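Side-chain contacts in Ice-binding protein isoform1a (Antarctomyces psychrotrophicus, PDB 7BWX), which binds ice, apparently by matching specific water molecules of the prism planes, and so probably acts as an antifreeze protein: residues A[42-47]-A[54-59]; A[76-81]-A[154-159]; A[90-95]-A[102-107]. The protein carries 1 engineered substitution. All coordinates share one frame; numbering follows the deposited sequence.

Contact 1 (A[42-47]-A[54-59]); sequences TSITGF and GQLHIN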
# COMPACT_ATOMS: atom_id res chain seq x y z
N THR A 42 -4.18 -3.51 19.63
CA THR A 42 -4.18 -2.06 19.87
C THR A 42 -5.52 -1.46 19.42
O THR A 42 -6.03 -1.82 18.35
CB THR A 42 -3.00 -1.43 19.11
OG1 THR A 42 -1.81 -2.10 19.55
CG2 THR A 42 -2.92 0.06 19.31
N SER A 43 -6.07 -0.53 20.19
CA SER A 43 -7.33 0.17 19.90
C SER A 43 -7.11 1.11 18.71
O SER A 43 -5.94 1.48 18.42
CB SER A 43 -7.81 0.91 21.11
OG SER A 43 -6.96 2.02 21.32
N ILE A 44 -8.17 1.36 17.96
CA ILE A 44 -8.12 2.35 16.85
C ILE A 44 -8.64 3.66 17.44
O ILE A 44 -9.48 3.58 18.35
CB ILE A 44 -8.95 1.86 15.66
CG1 ILE A 44 -10.42 1.72 16.04
CG2 ILE A 44 -8.38 0.53 15.18
CD1 ILE A 44 -11.38 1.67 14.86
N THR A 45 -8.23 4.80 16.91
CA THR A 45 -8.78 6.09 17.38
C THR A 45 -9.20 6.90 16.17
O THR A 45 -8.60 6.70 15.08
CB THR A 45 -7.78 6.89 18.22
OG1 THR A 45 -6.58 7.10 17.46
CG2 THR A 45 -7.32 6.11 19.40
N GLY A 46 -10.21 7.74 16.36
CA GLY A 46 -10.67 8.66 15.28
C GLY A 46 -11.73 8.07 14.38
O GLY A 46 -11.99 8.65 13.31
N PHE A 47 -12.43 7.03 14.83
CA PHE A 47 -13.61 6.46 14.17
C PHE A 47 -14.76 6.46 15.18
O PHE A 47 -14.82 5.54 15.99
CB PHE A 47 -13.31 5.05 13.67
CG PHE A 47 -12.20 4.96 12.66
CD1 PHE A 47 -10.89 4.92 13.06
CD2 PHE A 47 -12.50 4.91 11.29
CE1 PHE A 47 -9.86 4.84 12.12
CE2 PHE A 47 -11.47 4.83 10.36
CZ PHE A 47 -10.16 4.83 10.77
N GLY A 54 -16.34 -1.99 5.68
CA GLY A 54 -16.17 -3.45 5.78
C GLY A 54 -16.25 -3.87 7.23
O GLY A 54 -16.89 -3.18 8.02
N GLN A 55 -15.53 -4.90 7.61
CA GLN A 55 -15.60 -5.45 8.99
C GLN A 55 -14.40 -4.96 9.80
O GLN A 55 -13.29 -4.93 9.27
CB GLN A 55 -15.62 -6.98 8.93
CG GLN A 55 -16.92 -7.57 8.39
CD GLN A 55 -16.89 -9.08 8.50
OE1 GLN A 55 -16.74 -9.78 7.50
NE2 GLN A 55 -16.95 -9.59 9.73
N LEU A 56 -14.62 -4.66 11.06
CA LEU A 56 -13.56 -4.29 12.02
C LEU A 56 -13.09 -5.59 12.69
O LEU A 56 -13.92 -6.39 13.13
CB LEU A 56 -14.19 -3.27 12.95
CG LEU A 56 -13.27 -2.47 13.85
CD1 LEU A 56 -12.10 -1.85 13.09
CD2 LEU A 56 -14.09 -1.41 14.55
N HIS A 57 -11.80 -5.86 12.68
CA HIS A 57 -11.24 -7.07 13.31
C HIS A 57 -10.13 -6.60 14.25
O HIS A 57 -8.99 -6.45 13.80
CB HIS A 57 -10.72 -8.04 12.26
CG HIS A 57 -11.78 -8.67 11.43
ND1 HIS A 57 -12.55 -9.71 11.91
CD2 HIS A 57 -12.12 -8.48 10.12
CE1 HIS A 57 -13.40 -10.10 10.97
NE2 HIS A 57 -13.14 -9.38 9.84
N ILE A 58 -10.50 -6.28 15.48
CA ILE A 58 -9.49 -5.89 16.50
C ILE A 58 -9.18 -7.13 17.33
O ILE A 58 -9.98 -7.52 18.25
CB ILE A 58 -9.94 -4.69 17.32
CG1 ILE A 58 -10.37 -3.53 16.42
CG2 ILE A 58 -8.85 -4.30 18.29
CD1 ILE A 58 -10.92 -2.34 17.15
N ASN A 59 -8.08 -7.75 17.01
CA ASN A 59 -7.51 -8.86 17.78
C ASN A 59 -8.48 -10.04 17.83
O ASN A 59 -8.85 -10.47 18.95
CB ASN A 59 -7.08 -8.40 19.17
CG ASN A 59 -6.14 -9.45 19.77
OD1 ASN A 59 -5.52 -10.21 19.02
ND2 ASN A 59 -6.02 -9.47 21.08
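Ile44 meets Leu56 and Ile58 across an apolar seam. Its CB points at the strand formed by residues 56-58, and from there one branch stays by Ile58 while the other runs on to Leu56. CG2 sits beside the backbone N; across the seam, Ile44 CG2 is nearest to Ile58 CD1, at 4.3 Å. CG1 is placed between the backbone N and the carbonyl carbon (chi1 63°), and Ile44 CG1 lies 4.2 Å from Ile58 CD1. Beyond it the chain runs on almost fully extended (chi2 162°), which carries Ile44 CD1 out to the fork of Leu56, 4.0 Å from Leu56 CD1 and 4.1 Å from Leu56 CD2. These two side chains approach tip to tip, methyl against methyl. In the right-handed beta-helix this joins a loop to an end strand: residues 42-47 follow strand 36-39, and strand 56-58 pairs in parallel with that same strand before the chain enters helix 61-79. Met37 of strand 36-39 touches both Ile44 and Leu56, so the pair has a common neighbour. Further along, Ile58 turns its other branch to the backbone of the loop, with CG2 resting 3.8 Å from Thr42 O, a carbonyl whose hydrogen bond comes from Thr39 OG1.

Contact 2 (A[76-81]-A[154-159]); sequences AGQALI and FWIVGS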
# COMPACT_ATOMS: atom_id res chain seq x y z
N ALA A 76 8.14 -12.49 1.18
CA ALA A 76 8.17 -13.07 -0.19
C ALA A 76 8.49 -11.96 -1.20
O ALA A 76 9.29 -12.16 -2.12
CB ALA A 76 6.84 -13.74 -0.49
N GLY A 77 7.94 -10.77 -0.98
CA GLY A 77 8.13 -9.60 -1.84
C GLY A 77 9.58 -9.18 -1.85
O GLY A 77 10.10 -8.91 -2.95
N GLN A 78 10.23 -9.15 -0.68
CA GLN A 78 11.64 -8.78 -0.58
C GLN A 78 12.52 -9.88 -1.18
O GLN A 78 13.63 -9.54 -1.67
CB GLN A 78 12.04 -8.46 0.87
CG GLN A 78 11.46 -7.12 1.32
CD GLN A 78 12.23 -6.54 2.48
OE1 GLN A 78 12.68 -7.28 3.36
NE2 GLN A 78 12.36 -5.20 2.51
N ALA A 79 12.10 -11.14 -1.10
CA ALA A 79 12.94 -12.28 -1.54
C ALA A 79 12.91 -12.42 -3.06
O ALA A 79 13.75 -13.10 -3.61
CB ALA A 79 12.47 -13.53 -0.89
N LEU A 80 11.94 -11.84 -3.75
CA LEU A 80 11.87 -11.98 -5.22
C LEU A 80 13.18 -11.50 -5.86
O LEU A 80 13.75 -10.45 -5.46
CB LEU A 80 10.69 -11.17 -5.78
CG LEU A 80 9.30 -11.75 -5.53
CD1 LEU A 80 8.25 -10.72 -5.96
CD2 LEU A 80 9.07 -13.07 -6.27
N ILE A 81 13.58 -12.19 -6.93
CA ILE A 81 14.70 -11.72 -7.78
C ILE A 81 14.18 -10.56 -8.65
O ILE A 81 13.20 -10.75 -9.31
CB ILE A 81 15.29 -12.87 -8.65
CG1 ILE A 81 15.63 -14.11 -7.82
CG2 ILE A 81 16.51 -12.38 -9.40
CD1 ILE A 81 16.67 -13.84 -6.74
N PHE A 154 2.26 -4.11 -5.95
CA PHE A 154 2.77 -4.28 -4.57
C PHE A 154 3.91 -3.30 -4.34
O PHE A 154 4.93 -3.33 -5.08
CB PHE A 154 3.22 -5.73 -4.38
CG PHE A 154 2.11 -6.71 -4.65
CD1 PHE A 154 1.22 -7.06 -3.65
CD2 PHE A 154 1.94 -7.25 -5.91
CE1 PHE A 154 0.19 -7.95 -3.89
CE2 PHE A 154 0.89 -8.12 -6.15
CZ PHE A 154 0.02 -8.47 -5.14
N TRP A 155 3.72 -2.43 -3.36
CA TRP A 155 4.73 -1.48 -2.87
C TRP A 155 5.35 -2.09 -1.60
O TRP A 155 4.69 -2.09 -0.55
CB TRP A 155 4.09 -0.13 -2.57
CG TRP A 155 3.41 0.44 -3.76
CD1 TRP A 155 2.08 0.36 -4.11
CD2 TRP A 155 4.07 1.11 -4.84
NE1 TRP A 155 1.88 0.98 -5.31
CE2 TRP A 155 3.08 1.46 -5.78
CE3 TRP A 155 5.39 1.52 -5.05
CZ2 TRP A 155 3.39 2.14 -6.96
CZ3 TRP A 155 5.70 2.15 -6.23
CH2 TRP A 155 4.71 2.44 -7.17
N ILE A 156 6.51 -2.71 -1.73
CA ILE A 156 7.19 -3.41 -0.60
C ILE A 156 8.14 -2.40 0.01
O ILE A 156 9.24 -2.10 -0.60
CB ILE A 156 7.89 -4.70 -1.06
CG1 ILE A 156 6.97 -5.60 -1.88
CG2 ILE A 156 8.46 -5.42 0.15
CD1 ILE A 156 5.73 -6.04 -1.17
N VAL A 157 7.67 -1.73 1.05
CA VAL A 157 8.37 -0.56 1.63
C VAL A 157 9.25 -1.05 2.79
O VAL A 157 8.69 -1.49 3.85
CB VAL A 157 7.37 0.50 2.04
CG1 VAL A 157 8.05 1.69 2.68
CG2 VAL A 157 6.50 0.96 0.85
N GLY A 158 10.57 -0.92 2.61
CA GLY A 158 11.59 -1.51 3.50
C GLY A 158 11.58 -0.88 4.88
O GLY A 158 11.88 -1.61 5.84
N SER A 159 11.18 0.39 5.02
CA SER A 159 10.91 1.01 6.35
C SER A 159 9.48 1.59 6.39
O SER A 159 8.52 0.79 6.59
CB SER A 159 11.95 2.01 6.76
OG SER A 159 12.10 3.05 5.79
O HOH W 1 11.65 -3.68 0.21
O HOH W 2 13.21 -3.80 5.20
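Gln78 and Ile156 pack where the last turn of helix 61-79 lies against strand 153-157, and the contact changes character along its length. On the inner side it is tight. Gly77 brings the helix backbone close to the strand, its CA 6.4 Å from the CA of Ile156 and 4.2 Å from Ile156 CG1. A CB at this position would come within 2.8 Å of Ile156 CD1, a clash, so the absence of a side chain is what lets the isoleucine fit under the helix. Ile156 sends its other branch, CG2, anti to its backbone N, where it meets the aliphatic part of Gln78: CG2 and Gln78 CG are 3.6 Å apart, and the two side chains cross at a slant. Leu9, Val127 and Ile174 also touch Ile156. A long helix laid along a right-handed beta-helix is a hallmark of this ice-binding family, and here its C-terminal end is also held by Gln129, whose NE2 bonds to Gly77 O and Leu80 O.

Toward solvent the packing gives way to water. The extended Gln78 chain carries its amide past Ile156, and no direct hydrogen bond spans the gap. Instead, Gln78 NE2 donates to one water at 2.8 Å that in turn donates to Ile156 O, and to a second that donates to Gly158 O. Both amide hydrogens can thus be satisfied, and the carbonyls of Ile156, on the strand, and Gly158, in the loop just after it, are reached through bridging waters, so the exposed edge is probably more tolerant of small shifts than the apolar packing beneath.

Contact 3 (A[90-95]-A[102-107]); sequences ATLGGN and YKYDSA. With SO4 (sulfate ion), chain G; SO4 (sulfate ion), chain H.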
# COMPACT_ATOMS: atom_id res chain seq x y z
N ALA A 90 16.38 7.72 -7.24
CA ALA A 90 15.62 8.34 -6.13
C ALA A 90 14.20 8.73 -6.60
O ALA A 90 13.37 9.02 -5.76
CB ALA A 90 16.39 9.54 -5.62
N THR A 91 13.90 8.78 -7.89
CA THR A 91 12.59 9.31 -8.37
C THR A 91 11.81 8.25 -9.15
O THR A 91 12.38 7.48 -9.96
CB THR A 91 12.74 10.57 -9.23
OG1 THR A 91 13.49 10.14 -10.37
CG2 THR A 91 13.41 11.72 -8.52
N LEU A 92 10.50 8.22 -8.92
CA LEU A 92 9.54 7.32 -9.61
C LEU A 92 8.71 8.11 -10.62
O LEU A 92 8.24 7.49 -11.58
CB LEU A 92 8.62 6.71 -8.56
CG LEU A 92 9.28 5.73 -7.59
CD1 LEU A 92 8.33 5.38 -6.45
CD2 LEU A 92 9.67 4.46 -8.31
N GLY A 93 8.53 9.39 -10.41
CA GLY A 93 7.59 10.21 -11.19
C GLY A 93 8.08 10.42 -12.60
O GLY A 93 9.31 10.41 -12.79
N GLY A 94 7.16 10.51 -13.56
CA GLY A 94 7.47 10.71 -14.97
C GLY A 94 7.89 9.44 -15.66
O GLY A 94 8.41 9.53 -16.73
N ASN A 95 7.66 8.27 -15.09
CA ASN A 95 8.03 6.98 -15.69
C ASN A 95 6.77 6.23 -16.09
O ASN A 95 5.68 6.43 -15.47
CB ASN A 95 8.90 6.17 -14.72
CG ASN A 95 10.26 6.78 -14.50
OD1 ASN A 95 11.03 6.85 -15.45
ND2 ASN A 95 10.59 7.23 -13.29
N TYR A 102 11.01 -4.42 -9.51
CA TYR A 102 11.90 -3.25 -9.61
C TYR A 102 12.60 -3.06 -8.26
O TYR A 102 11.90 -2.85 -7.22
CB TYR A 102 11.09 -2.00 -9.95
CG TYR A 102 10.51 -2.02 -11.34
CD1 TYR A 102 9.37 -2.71 -11.65
CD2 TYR A 102 11.13 -1.32 -12.37
CE1 TYR A 102 8.84 -2.72 -12.93
CE2 TYR A 102 10.67 -1.38 -13.67
CZ TYR A 102 9.51 -2.05 -13.95
OH TYR A 102 9.06 -2.09 -15.24
N LYS A 103 13.92 -3.15 -8.26
CA LYS A 103 14.75 -3.01 -7.05
C LYS A 103 15.26 -1.58 -6.94
O LYS A 103 16.01 -1.09 -7.85
CB LYS A 103 15.88 -4.05 -7.07
CG LYS A 103 16.93 -3.91 -5.98
CD LYS A 103 17.86 -5.13 -5.90
CE LYS A 103 19.06 -5.04 -6.81
NZ LYS A 103 19.99 -3.96 -6.37
N TYR A 104 14.96 -0.94 -5.82
CA TYR A 104 15.49 0.38 -5.44
C TYR A 104 16.27 0.25 -4.14
O TYR A 104 15.66 -0.16 -3.09
CB TYR A 104 14.37 1.41 -5.31
CG TYR A 104 13.69 1.76 -6.62
CD1 TYR A 104 12.71 0.96 -7.17
CD2 TYR A 104 14.04 2.91 -7.30
CE1 TYR A 104 12.09 1.27 -8.37
CE2 TYR A 104 13.41 3.26 -8.49
CZ TYR A 104 12.45 2.43 -9.03
OH TYR A 104 11.84 2.80 -10.19
N ASP A 105 17.53 0.68 -4.15
CA ASP A 105 18.43 0.49 -2.98
C ASP A 105 18.30 1.61 -1.98
O ASP A 105 18.82 1.45 -0.88
CB ASP A 105 19.89 0.45 -3.38
CG ASP A 105 20.20 -0.59 -4.42
OD1 ASP A 105 19.56 -1.67 -4.38
OD2 ASP A 105 21.10 -0.31 -5.26
N SER A 106 17.68 2.74 -2.30
CA SER A 106 17.66 3.84 -1.33
C SER A 106 16.27 4.52 -1.33
O SER A 106 15.37 4.00 -2.00
CB SER A 106 18.83 4.74 -1.65
OG SER A 106 18.64 5.37 -2.91
N ALA A 107 16.14 5.60 -0.60
CA ALA A 107 14.90 6.37 -0.41
C ALA A 107 14.37 6.79 -1.78
O ALA A 107 15.18 7.23 -2.64
CB ALA A 107 15.15 7.54 0.49
S SO4 G . 17.25 10.09 -9.88
O1 SO4 G . 18.09 9.53 -8.83
O2 SO4 G . 17.07 11.49 -9.63
O3 SO4 G . 15.97 9.42 -9.92
O4 SO4 G . 17.88 9.88 -11.17
S SO4 H . 18.26 6.21 2.53
O1 SO4 H . 16.97 5.84 3.14
O2 SO4 H . 18.48 7.62 2.71
O3 SO4 H . 19.31 5.44 3.17
O4 SO4 H . 18.29 5.94 1.08
O HOH W 3 12.39 5.04 -11.26
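The Tyr104 ring meets Leu92 obliquely, with CD2 of the leucine near the phenol end, 3.5 Å from Tyr104 CZ and 3.3 Å from Tyr104 OH. The setting is one coil of the right-handed beta-helix, where strand 100-104 faces the loop ahead of strand 96-97. Phe128 and Leu130 of the neighbouring strand 126-130 also touch this tyrosine. At the ring's edge and in its plane lies a water, 2.5 Å from Tyr104 OH, which donates to Thr91 O and so ties the phenol to the loop backbone. Replacing Tyr104 by a phenylalanine would probably leave that water and Gln86 NE2 without their shared hydroxyl partner, and a gap beside Leu92 CD2. The second flat group, the Asn95 amide, closes the type II turn from Leu92 to Asn95, with Gly94 taking its positive phi at the third place. Where the coil meets solvent, a sulfate, probably from the crystallisation liquor, is held by Ala90 N, Thr91 N and Thr91 OG1, the last at 2.6 Å from sulfate O3; another accepts from Ala107 N. Close by, Ala90 CA comes within 3.7 Å of Ala107 O. Back in the turn, Asn95 ND2 donates to Leu92 O at 2.9 Å from above the carbonyl plane, 73° out of it, while the oxygen stays near the plane of the asparagine amide.

Contact 1 lies at the surface near one end of the solenoid and is built from aliphatic tips. Contacts 2 and 3 are partly buried. None of the three has a direct hydrogen bond between its segments, but contacts 2 and 3 add bridging water to their apolar packing. Strand 56-58 of contact 1 leads into helix 61-79, whose far end forms contact 2, yet their centres are 26 Å apart. Contacts 1 and 3 stand on opposite sides of the chain's centre. Contact 3, nested in the loop that contact 2 closes, touches it directly: Trp155 CZ3 lies 4.2 Å from Leu92 CD1. Strand 126-130 pairs in parallel with strand 100-104 and with strand 153-157, placing contacts 2 and 3 on nearby strands.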